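Local coordinates for Alpha/beta hydrolase fold protein (Ochrobactrum, PDB 4G9E) that hydrolyses the lactone ring of N-acyl homoserine lactones, the bacterial quorum-sensing signals, and is seen here with the ring-opened product N-butanoyl-L-homoserine bound, at residues G61-D72 with R179-I187; P128-K139 with E219-V230. One frame throughout, in Å; residues are numbered along the deposited sequence. Where two conformers were deposited one is given.

Contact 1 of 2, residues G61-D72 with R179-I187; sequences GHGKSTDAIDPD and RTDGRARRI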
loop_
_atom_site.group_PDB
_atom_site.type_symbol
_atom_site.label_atom_id
_atom_site.label_comp_id
_atom_site.label_asym_id
_atom_site.label_seq_id
_atom_site.Cartn_x
_atom_site.Cartn_y
_atom_site.Cartn_z
ATOM N N GLY A 61 -9.322 -4.582 -10.401
ATOM C CA GLY A 61 -9.346 -5.999 -10.082
ATOM C C GLY A 61 -9.572 -6.330 -8.618
ATOM O O GLY A 61 -9.574 -7.503 -8.256
ATOM N N HIS A 62 -9.756 -5.305 -7.786
ATOM C CA HIS A 62 -9.864 -5.472 -6.343
ATOM C C HIS A 62 -11.098 -4.768 -5.791
ATOM O O HIS A 62 -11.579 -3.783 -6.352
ATOM C CB HIS A 62 -8.633 -4.873 -5.657
ATOM C CG HIS A 62 -7.357 -5.616 -5.907
ATOM N ND1 HIS A 62 -6.685 -5.569 -7.111
ATOM C CD2 HIS A 62 -6.615 -6.406 -5.096
ATOM C CE1 HIS A 62 -5.591 -6.307 -7.028
ATOM N NE2 HIS A 62 -5.525 -6.828 -5.816
ATOM N N GLY A 63 -11.586 -5.257 -4.658
ATOM C CA GLY A 63 -12.667 -4.593 -3.957
ATOM C C GLY A 63 -13.866 -4.298 -4.836
ATOM O O GLY A 63 -14.361 -5.167 -5.558
ATOM N N LYS A 64 -14.346 -3.083 -4.747
ATOM C CA LYS A 64 -15.515 -2.624 -5.476
ATOM C C LYS A 64 -15.157 -1.991 -6.845
ATOM O O LYS A 64 -15.996 -1.501 -7.520
ATOM C CB LYS A 64 -16.325 -1.633 -4.621
ATOM C CG LYS A 64 -16.851 -2.314 -3.379
ATOM C CD LYS A 64 -17.925 -1.588 -2.648
ATOM C CE LYS A 64 -18.266 -2.403 -1.414
ATOM N NZ LYS A 64 -19.052 -3.599 -1.737
ATOM N N SER A 65 -13.885 -1.976 -7.199
ATOM C CA SER A 65 -13.491 -1.540 -8.533
ATOM C C SER A 65 -13.786 -2.647 -9.527
ATOM O O SER A 65 -13.904 -3.807 -9.148
ATOM C CB SER A 65 -12.009 -1.190 -8.561
ATOM O OG SER A 65 -11.790 0.018 -7.855
ATOM N N THR A 66 -13.908 -2.290 -10.801
ATOM C CA THR A 66 -14.053 -3.302 -11.836
ATOM C C THR A 66 -12.711 -3.958 -12.090
ATOM O O THR A 66 -11.660 -3.433 -11.705
ATOM C CB THR A 66 -14.577 -2.722 -13.172
ATOM O OG1 THR A 66 -13.665 -1.739 -13.674
ATOM C CG2 THR A 66 -15.952 -2.096 -12.990
ATOM N N ASP A 67 -12.742 -5.118 -12.729
ATOM C CA ASP A 67 -11.516 -5.664 -13.277
ATOM C C ASP A 67 -10.941 -4.649 -14.263
ATOM O O ASP A 67 -11.651 -3.779 -14.766
ATOM C CB ASP A 67 -11.777 -7.009 -13.956
ATOM C CG ASP A 67 -12.105 -8.112 -12.963
ATOM O OD1 ASP A 67 -11.908 -7.907 -11.741
ATOM O OD2 ASP A 67 -12.544 -9.191 -13.412
ATOM N N ALA A 68 -9.644 -4.743 -14.517
ATOM C CA ALA A 68 -8.990 -3.835 -15.452
ATOM C C ALA A 68 -9.552 -3.985 -16.858
ATOM O O ALA A 68 -9.807 -5.096 -17.322
ATOM C CB ALA A 68 -7.502 -4.101 -15.469
ATOM N N ILE A 69 -9.711 -2.861 -17.548
ATOM C CA ILE A 69 -10.044 -2.883 -18.968
ATOM C C ILE A 69 -8.977 -3.682 -19.719
ATOM O O ILE A 69 -9.291 -4.477 -20.607
ATOM C CB ILE A 69 -10.147 -1.451 -19.527
ATOM C CG1 ILE A 69 -11.409 -0.769 -18.992
ATOM C CG2 ILE A 69 -10.159 -1.467 -21.053
ATOM C CD1 ILE A 69 -11.492 0.707 -19.314
ATOM N N ASP A 70 -7.720 -3.474 -19.333
ATOM C CA ASP A 70 -6.576 -4.121 -19.972
ATOM C C ASP A 70 -5.632 -4.646 -18.894
ATOM O O ASP A 70 -4.772 -3.915 -18.401
ATOM C CB ASP A 70 -5.852 -3.127 -20.884
ATOM C CG ASP A 70 -4.638 -3.728 -21.564
ATOM O OD1 ASP A 70 -4.362 -4.933 -21.372
ATOM O OD2 ASP A 70 -3.967 -2.987 -22.308
ATOM N N PRO A 71 -5.803 -5.920 -18.505
ATOM C CA PRO A 71 -4.935 -6.523 -17.487
ATOM C C PRO A 71 -3.445 -6.379 -17.794
ATOM O O PRO A 71 -2.640 -6.240 -16.866
ATOM C CB PRO A 71 -5.358 -7.991 -17.501
ATOM C CG PRO A 71 -6.809 -7.934 -17.880
ATOM C CD PRO A 71 -6.910 -6.817 -18.887
ATOM N N ASP A 72 -3.084 -6.398 -19.076
ATOM C CA ASP A 72 -1.685 -6.317 -19.481
ATOM C C ASP A 72 -1.069 -4.943 -19.188
ATOM O O ASP A 72 0.146 -4.808 -19.050
ATOM C CB ASP A 72 -1.549 -6.640 -20.974
ATOM C CG ASP A 72 -1.975 -8.061 -21.313
ATOM O OD1 ASP A 72 -1.754 -8.963 -20.480
ATOM O OD2 ASP A 72 -2.508 -8.274 -22.427
ATOM N N ARG A 179 -12.887 -12.019 -4.071
ATOM C CA ARG A 179 -13.287 -11.224 -5.232
ATOM C C ARG A 179 -12.146 -10.972 -6.208
ATOM O O ARG A 179 -12.362 -10.911 -7.411
ATOM C CB ARG A 179 -13.893 -9.882 -4.799
ATOM C CG ARG A 179 -14.172 -8.904 -5.949
ATOM C CD ARG A 179 -12.932 -8.068 -6.268
ATOM N NE ARG A 179 -13.106 -7.097 -7.346
ATOM C CZ ARG A 179 -12.908 -7.363 -8.635
ATOM N NH1 ARG A 179 -13.060 -6.404 -9.542
ATOM N NH2 ARG A 179 -12.559 -8.586 -9.015
ATOM N N THR A 180 -10.938 -10.807 -5.686
ATOM C CA THR A 180 -9.814 -10.343 -6.493
ATOM C C THR A 180 -9.675 -11.123 -7.798
ATOM O O THR A 180 -9.714 -12.351 -7.813
ATOM C CB THR A 180 -8.506 -10.457 -5.713
ATOM O OG1 THR A 180 -8.669 -9.821 -4.442
ATOM C CG2 THR A 180 -7.358 -9.795 -6.466
ATOM N N ASP A 181 -9.512 -10.388 -8.892
ATOM C CA ASP A 181 -9.193 -10.957 -10.197
ATOM C C ASP A 181 -7.840 -11.657 -10.070
ATOM O O ASP A 181 -6.807 -11.004 -9.939
ATOM C CB ASP A 181 -9.132 -9.809 -11.213
ATOM C CG ASP A 181 -8.868 -10.266 -12.639
ATOM O OD1 ASP A 181 -8.582 -11.458 -12.876
ATOM O OD2 ASP A 181 -8.935 -9.395 -13.530
ATOM N N GLY A 182 -7.838 -12.986 -10.105
ATOM C CA GLY A 182 -6.610 -13.731 -9.891
ATOM C C GLY A 182 -5.533 -13.464 -10.932
ATOM O O GLY A 182 -4.343 -13.636 -10.663
ATOM N N ARG A 183 -5.940 -13.053 -12.127
ATOM C CA ARG A 183 -4.970 -12.655 -13.145
ATOM C C ARG A 183 -4.057 -11.555 -12.623
ATOM O O ARG A 183 -2.887 -11.480 -12.994
ATOM C CB ARG A 183 -5.673 -12.171 -14.412
ATOM C CG ARG A 183 -6.516 -13.237 -15.077
ATOM C CD ARG A 183 -7.291 -12.686 -16.262
ATOM N NE ARG A 183 -8.173 -11.599 -15.856
ATOM C CZ ARG A 183 -8.868 -10.845 -16.698
ATOM N NH1 ARG A 183 -8.787 -11.063 -18.006
ATOM N NH2 ARG A 183 -9.643 -9.873 -16.233
ATOM N N ALA A 184 -4.597 -10.697 -11.763
ATOM C CA ALA A 184 -3.821 -9.596 -11.219
ATOM C C ALA A 184 -2.679 -10.106 -10.345
ATOM O O ALA A 184 -1.590 -9.540 -10.358
ATOM C CB ALA A 184 -4.714 -8.631 -10.445
ATOM N N ARG A 185 -2.923 -11.164 -9.577
ATOM C CA ARG A 185 -1.857 -11.755 -8.782
ATOM C C ARG A 185 -0.753 -12.303 -9.675
ATOM O O ARG A 185 0.424 -11.990 -9.494
ATOM C CB ARG A 185 -2.402 -12.872 -7.892
ATOM C CG ARG A 185 -3.204 -12.358 -6.704
ATOM C CD ARG A 185 -3.589 -13.487 -5.762
ATOM N NE ARG A 185 -4.593 -14.380 -6.334
ATOM C CZ ARG A 185 -5.898 -14.313 -6.082
ATOM N NH1 ARG A 185 -6.379 -13.383 -5.267
ATOM N NH2 ARG A 185 -6.727 -15.185 -6.643
ATOM N N ARG A 186 -1.140 -13.115 -10.651
ATOM C CA ARG A 186 -0.165 -13.783 -11.498
ATOM C C ARG A 186 0.682 -12.785 -12.277
ATOM O O ARG A 186 1.912 -12.867 -12.280
ATOM C CB ARG A 186 -0.857 -14.745 -12.458
ATOM C CG ARG A 186 0.101 -15.370 -13.456
ATOM C CD ARG A 186 -0.557 -16.437 -14.311
ATOM N NE ARG A 186 -1.843 -16.014 -14.857
ATOM C CZ ARG A 186 -2.000 -15.303 -15.971
ATOM N NH1 ARG A 186 -0.947 -14.904 -16.676
ATOM N NH2 ARG A 186 -3.221 -14.987 -16.378
ATOM N N ILE A 187 0.018 -11.845 -12.941
ATOM C CA ILE A 187 0.719 -10.920 -13.819
ATOM C C ILE A 187 1.600 -9.963 -13.018
ATOM O O ILE A 187 2.759 -9.743 -13.359
ATOM C CB ILE A 187 -0.260 -10.163 -14.731
ATOM C CG1 ILE A 187 -0.997 -11.147 -15.648
ATOM C CG2 ILE A 187 0.481 -9.145 -15.575
ATOM C CD1 ILE A 187 -2.194 -10.548 -16.338
HETATM O O HOH W 1 -10.085 -7.476 -3.615
HETATM O O HOH W 2 -10.764 -7.587 -17.598
#
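The loop 61-67 wraps round the edge of the Arg179 guanidinium, which spends all three nitrogens on it. NE donates to Gly63 O (2.9 Å), with a bend at the hydrogen, while NH1 reaches Ser65 O at 2.8 Å along a straighter line (166°). NH1 and NH2 grip a single carboxylate oxygen, Asp67 OD1, end-on; NH2 meets it on the syn lone pair and NH1 from above the carboxylate plane, the two flat groups being turned 36° apart. All these acceptors sit near the guanidinium plane, whereas Gly61 O and His62 CA lie over one face. With CG anti to the backbone N, the bend at chi2 (-87°) turns the end of the chain into this ring of acceptors. This loop follows strand 52-57 in the alpha/beta hydrolase fold, and includes a type II' turn, His62 to Ser65; the contact fastens it to the junction of helices 171-179 and 182-194. There, Asp181 N donates to Gly61 O (3.0 Å), and Thr180 CG2 rests over a face of the His62 imidazole, 3.8 Å from the ring centroid, a CH-pi contact. The ring's ND1 is hydrogen-bonded to Pro60 O.

Asp181 caps helix 182-194 and holds Arg183 side-on, NE to OD1 and NH2 to OD2, the latter oxygen also hydrogen-bonded to Tyr75 OH. The carboxylates of Asp67 and Asp181 come close, OD2 to OD2 3.6 Å, a pairing that would probably be unfavourable but for Arg179 on Asp67 and Arg183 on Asp181. Pro71 CG sits over one face of the Arg183 guanidinium, toward its rim, 3.7 Å from NH1.

Contact 2 of 2, residues P128-K139 with E219-V230; sequences PVAREEVGQGFK and EPFVELDFVSKV. With C4L (N-butanoyl-L-homoserine), chain C.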
loop_
_atom_site.group_PDB
_atom_site.type_symbol
_atom_site.label_atom_id
_atom_site.label_comp_id
_atom_site.label_asym_id
_atom_site.label_seq_id
_atom_site.Cartn_x
_atom_site.Cartn_y
_atom_site.Cartn_z
ATOM N N PRO A 128 11.766 -2.545 -0.054
ATOM C CA PRO A 128 12.202 -2.080 -1.374
ATOM C C PRO A 128 13.291 -3.024 -1.866
ATOM O O PRO A 128 14.305 -3.196 -1.189
ATOM C CB PRO A 128 12.752 -0.677 -1.083
ATOM C CG PRO A 128 12.059 -0.254 0.189
ATOM C CD PRO A 128 11.996 -1.532 0.989
ATOM N N VAL A 129 13.053 -3.677 -2.997
ATOM C CA VAL A 129 13.977 -4.669 -3.527
ATOM C C VAL A 129 14.151 -4.478 -5.016
ATOM O O VAL A 129 13.202 -4.145 -5.712
ATOM C CB VAL A 129 13.480 -6.124 -3.292
ATOM C CG1 VAL A 129 13.655 -6.531 -1.845
ATOM C CG2 VAL A 129 12.031 -6.298 -3.741
ATOM N N ALA A 130 15.375 -4.677 -5.490
ATOM C CA ALA A 130 15.615 -4.879 -6.906
ATOM C C ALA A 130 15.103 -6.277 -7.234
ATOM O O ALA A 130 14.927 -7.104 -6.337
ATOM C CB ALA A 130 17.093 -4.772 -7.207
ATOM N N ARG A 131 14.875 -6.560 -8.511
ATOM C CA ARG A 131 14.262 -7.833 -8.861
ATOM C C ARG A 131 15.058 -9.032 -8.338
ATOM O O ARG A 131 14.473 -10.041 -7.949
ATOM C CB ARG A 131 14.036 -7.945 -10.368
ATOM C CG ARG A 131 15.302 -8.079 -11.185
ATOM C CD ARG A 131 14.996 -8.199 -12.657
ATOM N NE ARG A 131 16.148 -8.716 -13.371
ATOM C CZ ARG A 131 16.120 -9.112 -14.635
ATOM N NH1 ARG A 131 14.996 -9.032 -15.326
ATOM N NH2 ARG A 131 17.217 -9.586 -15.201
ATOM N N GLU A 132 16.384 -8.925 -8.309
ATOM C CA GLU A 132 17.204 -10.053 -7.869
ATOM C C GLU A 132 17.214 -10.246 -6.346
ATOM O O GLU A 132 17.765 -11.225 -5.843
ATOM C CB GLU A 132 18.634 -9.946 -8.405
ATOM C CG GLU A 132 19.496 -8.867 -7.780
ATOM C CD GLU A 132 19.278 -7.478 -8.368
ATOM O OE1 GLU A 132 18.424 -7.309 -9.273
ATOM O OE2 GLU A 132 19.979 -6.549 -7.909
ATOM N N GLU A 133 16.586 -9.321 -5.623
ATOM C CA GLU A 133 16.597 -9.321 -4.164
ATOM C C GLU A 133 15.292 -9.802 -3.560
ATOM O O GLU A 133 15.120 -9.751 -2.349
ATOM C CB GLU A 133 16.891 -7.913 -3.645
ATOM C CG GLU A 133 18.271 -7.418 -4.001
ATOM C CD GLU A 133 18.481 -5.956 -3.673
ATOM O OE1 GLU A 133 17.491 -5.199 -3.554
ATOM O OE2 GLU A 133 19.657 -5.557 -3.550
ATOM N N VAL A 134 14.364 -10.260 -4.388
ATOM C CA VAL A 134 13.057 -10.662 -3.878
ATOM C C VAL A 134 13.171 -11.744 -2.797
ATOM O O VAL A 134 12.511 -11.667 -1.756
ATOM C CB VAL A 134 12.111 -11.092 -5.024
ATOM C CG1 VAL A 134 10.823 -11.667 -4.470
ATOM C CG2 VAL A 134 11.818 -9.898 -5.938
ATOM N N GLY A 135 14.038 -12.727 -3.023
ATOM C CA GLY A 135 14.253 -13.778 -2.048
ATOM C C GLY A 135 14.844 -13.284 -0.739
ATOM O O GLY A 135 14.594 -13.859 0.315
ATOM N N GLN A 136 15.648 -12.229 -0.808
ATOM C CA GLN A 136 16.246 -11.637 0.387
ATOM C C GLN A 136 15.269 -10.790 1.196
ATOM O O GLN A 136 15.307 -10.787 2.420
ATOM C CB GLN A 136 17.457 -10.786 0.011
ATOM C CG GLN A 136 18.599 -11.580 -0.580
ATOM C CD GLN A 136 19.603 -10.698 -1.284
ATOM O OE1 GLN A 136 20.155 -9.772 -0.691
ATOM N NE2 GLN A 136 19.841 -10.974 -2.562
ATOM N N GLY A 137 14.393 -10.066 0.515
ATOM C CA GLY A 137 13.523 -9.126 1.196
ATOM C C GLY A 137 12.281 -9.749 1.797
ATOM O O GLY A 137 11.692 -9.198 2.728
ATOM N N PHE A 138 11.878 -10.891 1.247
ATOM C CA PHE A 138 10.681 -11.592 1.677
ATOM C C PHE A 138 11.037 -12.920 2.320
ATOM O O PHE A 138 12.025 -13.555 1.957
ATOM C CB PHE A 138 9.740 -11.853 0.498
ATOM C CG PHE A 138 9.136 -10.606 -0.090
ATOM C CD1 PHE A 138 8.003 -10.039 0.469
ATOM C CD2 PHE A 138 9.698 -10.003 -1.209
ATOM C CE1 PHE A 138 7.442 -8.891 -0.076
ATOM C CE2 PHE A 138 9.141 -8.847 -1.750
ATOM C CZ PHE A 138 8.012 -8.300 -1.185
ATOM N N LYS A 139 10.204 -13.336 3.266
ATOM C CA LYS A 139 10.324 -14.639 3.890
ATOM C C LYS A 139 9.628 -15.671 3.017
ATOM O O LYS A 139 8.458 -15.527 2.684
ATOM C CB LYS A 139 9.672 -14.611 5.274
ATOM C CG LYS A 139 10.376 -13.725 6.291
ATOM C CD LYS A 139 9.621 -13.705 7.608
ATOM C CE LYS A 139 10.306 -12.829 8.651
ATOM N NZ LYS A 139 11.645 -13.343 9.063
ATOM N N GLU A 219 6.069 -9.626 11.521
ATOM C CA GLU A 219 5.901 -9.703 10.070
ATOM C C GLU A 219 6.148 -11.114 9.549
ATOM O O GLU A 219 7.253 -11.634 9.692
ATOM C CB GLU A 219 6.892 -8.756 9.395
ATOM C CG GLU A 219 6.257 -7.581 8.700
ATOM C CD GLU A 219 5.409 -7.984 7.502
ATOM O OE1 GLU A 219 4.665 -7.117 7.000
ATOM O OE2 GLU A 219 5.482 -9.150 7.057
ATOM N N PRO A 220 5.130 -11.737 8.929
ATOM C CA PRO A 220 5.308 -13.082 8.364
ATOM C C PRO A 220 5.828 -13.081 6.927
ATOM O O PRO A 220 6.229 -14.141 6.442
ATOM C CB PRO A 220 3.889 -13.650 8.392
ATOM C CG PRO A 220 3.016 -12.452 8.226
ATOM C CD PRO A 220 3.714 -11.323 8.939
ATOM N N PHE A 221 5.807 -11.927 6.263
ATOM C CA PHE A 221 6.187 -11.845 4.853
ATOM C C PHE A 221 7.499 -11.111 4.628
ATOM O O PHE A 221 8.239 -11.429 3.702
ATOM C CB PHE A 221 5.102 -11.139 4.035
ATOM C CG PHE A 221 3.804 -11.878 3.976
ATOM C CD1 PHE A 221 3.678 -13.024 3.212
ATOM C CD2 PHE A 221 2.701 -11.416 4.660
ATOM C CE1 PHE A 221 2.474 -13.706 3.153
ATOM C CE2 PHE A 221 1.500 -12.096 4.606
ATOM C CZ PHE A 221 1.384 -13.240 3.855
ATOM N N VAL A 222 7.772 -10.111 5.456
ATOM C CA VAL A 222 8.895 -9.213 5.218
ATOM C C VAL A 222 10.056 -9.474 6.163
ATOM O O VAL A 222 9.862 -9.628 7.364
ATOM C CB VAL A 222 8.461 -7.748 5.356
ATOM C CG1 VAL A 222 9.628 -6.815 5.089
ATOM C CG2 VAL A 222 7.315 -7.453 4.401
ATOM N N GLU A 223 11.263 -9.531 5.610
ATOM C CA GLU A 223 12.470 -9.663 6.420
ATOM C C GLU A 223 12.854 -8.318 7.023
ATOM O O GLU A 223 13.398 -7.459 6.329
ATOM C CB GLU A 223 13.622 -10.197 5.576
ATOM C CG GLU A 223 13.403 -11.601 5.081
ATOM C CD GLU A 223 13.652 -12.664 6.139
ATOM O OE1 GLU A 223 13.658 -12.358 7.356
ATOM O OE2 GLU A 223 13.843 -13.823 5.735
ATOM N N LEU A 224 12.578 -8.130 8.307
ATOM C CA LEU A 224 12.844 -6.846 8.942
ATOM C C LEU A 224 14.334 -6.518 8.985
ATOM O O LEU A 224 14.712 -5.346 8.949
ATOM C CB LEU A 224 12.234 -6.794 10.343
ATOM C CG LEU A 224 10.716 -6.957 10.367
ATOM C CD1 LEU A 224 10.202 -6.842 11.789
ATOM C CD2 LEU A 224 10.051 -5.924 9.469
ATOM N N ASP A 225 15.180 -7.541 9.075
ATOM C CA ASP A 225 16.628 -7.350 9.036
ATOM C C ASP A 225 17.048 -6.727 7.712
ATOM O O ASP A 225 17.909 -5.850 7.664
ATOM C CB ASP A 225 17.366 -8.682 9.204
ATOM C CG ASP A 225 17.271 -9.234 10.607
ATOM O OD1 ASP A 225 16.807 -8.503 11.501
ATOM O OD2 ASP A 225 17.681 -10.397 10.814
ATOM N N PHE A 226 16.447 -7.209 6.629
ATOM C CA PHE A 226 16.749 -6.690 5.305
ATOM C C PHE A 226 16.290 -5.240 5.206
ATOM O O PHE A 226 17.031 -4.365 4.757
ATOM C CB PHE A 226 16.059 -7.533 4.235
ATOM C CG PHE A 226 16.330 -7.066 2.838
ATOM C CD1 PHE A 226 15.517 -6.125 2.239
ATOM C CD2 PHE A 226 17.399 -7.574 2.122
ATOM C CE1 PHE A 226 15.762 -5.695 0.956
ATOM C CE2 PHE A 226 17.647 -7.147 0.833
ATOM C CZ PHE A 226 16.830 -6.202 0.254
ATOM N N VAL A 227 15.060 -4.988 5.636
ATOM C CA VAL A 227 14.491 -3.649 5.578
ATOM C C VAL A 227 15.349 -2.641 6.348
ATOM O O VAL A 227 15.548 -1.511 5.899
ATOM C CB VAL A 227 13.046 -3.658 6.112
ATOM C CG1 VAL A 227 12.545 -2.244 6.357
ATOM C CG2 VAL A 227 12.144 -4.398 5.139
ATOM N N SER A 228 15.871 -3.058 7.498
ATOM C CA SER A 228 16.673 -2.164 8.331
ATOM C C SER A 228 18.027 -1.836 7.703
ATOM O O SER A 228 18.757 -0.983 8.205
ATOM C CB SER A 228 16.876 -2.759 9.728
ATOM O OG SER A 228 17.781 -3.843 9.682
ATOM N N LYS A 229 18.356 -2.511 6.605
ATOM C CA LYS A 229 19.628 -2.288 5.926
ATOM C C LYS A 229 19.468 -1.570 4.585
ATOM O O LYS A 229 20.453 -1.217 3.938
ATOM C CB LYS A 229 20.369 -3.612 5.732
ATOM C CG LYS A 229 20.846 -4.242 7.031
ATOM C CD LYS A 229 21.488 -5.604 6.792
ATOM C CE LYS A 229 21.955 -6.236 8.094
ATOM N NZ LYS A 229 23.005 -5.421 8.763
ATOM N N VAL A 230 18.227 -1.351 4.168
ATOM C CA VAL A 230 17.967 -0.666 2.909
ATOM C C VAL A 230 18.373 0.803 3.004
ATOM O O VAL A 230 18.100 1.466 4.007
ATOM C CB VAL A 230 16.483 -0.774 2.510
ATOM C CG1 VAL A 230 16.163 0.139 1.332
ATOM C CG2 VAL A 230 16.123 -2.220 2.199
HETATM O O1 C4L C . 0.169 -8.093 1.217
HETATM C C4 C4L C . 0.683 -7.905 0.089
HETATM O O2 C4L C . 0.374 -6.949 -0.658
HETATM C C3 C4L C . 1.711 -8.885 -0.425
HETATM C C2 C4L C . 2.429 -9.600 0.728
HETATM C C1 C4L C . 3.092 -10.893 0.281
HETATM O O3 C4L C . 2.094 -11.890 0.009
HETATM N N1 C4L C . 2.731 -8.239 -1.258
HETATM C C5 C4L C . 2.756 -8.364 -2.588
HETATM O O4 C4L C . 1.949 -9.035 -3.218
HETATM C C6 C4L C . 3.865 -7.640 -3.318
HETATM C C7 C4L C . 4.522 -8.594 -4.310
HETATM C C8 C4L C . 5.224 -9.759 -3.624
HETATM O O HOH W 3 14.700 -13.921 3.171
HETATM O O HOH W 4 11.794 -10.324 10.128
HETATM O O HOH W 5 6.265 -15.850 4.248
#
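Phe226 presents one ring face to Gly137, whose CA stands 4.0 Å from the ring centroid in a CH-pi contact, while Pro128 O and Glu133 OE1 lie at the ring edge, near its plane. Val129 CG1 approaches obliquely, 3.6 Å from Phe226 CE1, and Phe226 CG anti to the backbone N (chi1 -180°) swings the ring out toward Gly137. In the alpha/beta hydrolase fold these segments follow strands 120-124 and 211-216, and a single beta bridge joins Phe138 to Val222. Its two bonds are Glu223 N to Gly137 O (2.9 Å) and Lys139 N to Phe221 O (2.8 Å).

On the pocket side, the Phe221 ring has the hydroxyl oxygen O3 of N-butanoyl-L-homoserine over one face, 3.7 Å from CE1, and Phe138 CZ comes to 4.0 Å from the terminal acyl carbon C8. Both aromatic rings therefore line the ligand pocket, Phe138 at the acyl tail and Phe221 at the hydroxyl arm of the homoserine part. Glu219, probably the acid of a Ser-His-Glu triad with Ser102 and His248, bonds to His248 through OE1; its OE2 accepts from Phe221 N and Val222 N, two backbone N-H groups that hold the carboxylate in place, the first nearly in line with the C-O bond and the second from above its plane.

Away from the pocket, Lys139 runs extended over the Glu223 carboxylate, then bends at chi4 (-65°), and CE lies 3.4 Å from Glu219 O. With an alanine here, the Glu223 carboxylate is likely to lose its charged mate, and a gap would probably open beside the carbonyls of Glu219 and Pro220. Lys139 NZ completes the salt bridge, meeting Glu223 OE1 at 2.8 Å from well above the carboxylate plane.

In the fold
From the N terminus, strands 4-10, 13-19, 24-30 and 52-57 precede the loop 61-72. Helix 77-91, strand 97-101, helix 103-111 and strand 120-124 bring the chain to 128-139, the first side of contact 2. Helices 154-165 and 171-179 follow before 179-187 closes the loop of contact 1, across 106 residues. Helix 200-206 and strand 211-216 then lead to 219-230, where contact 2 closes its loop over 79 residues. The two loops cross. The contacts lie about 25 Å apart between centres and about 11 Å between nearest atoms: contact 1 ties the end of helix 171-179 and the start of helix 182-194 to the loop after strand 52-57, contact 2 the loops after neighbouring strands 120-124 and 211-216.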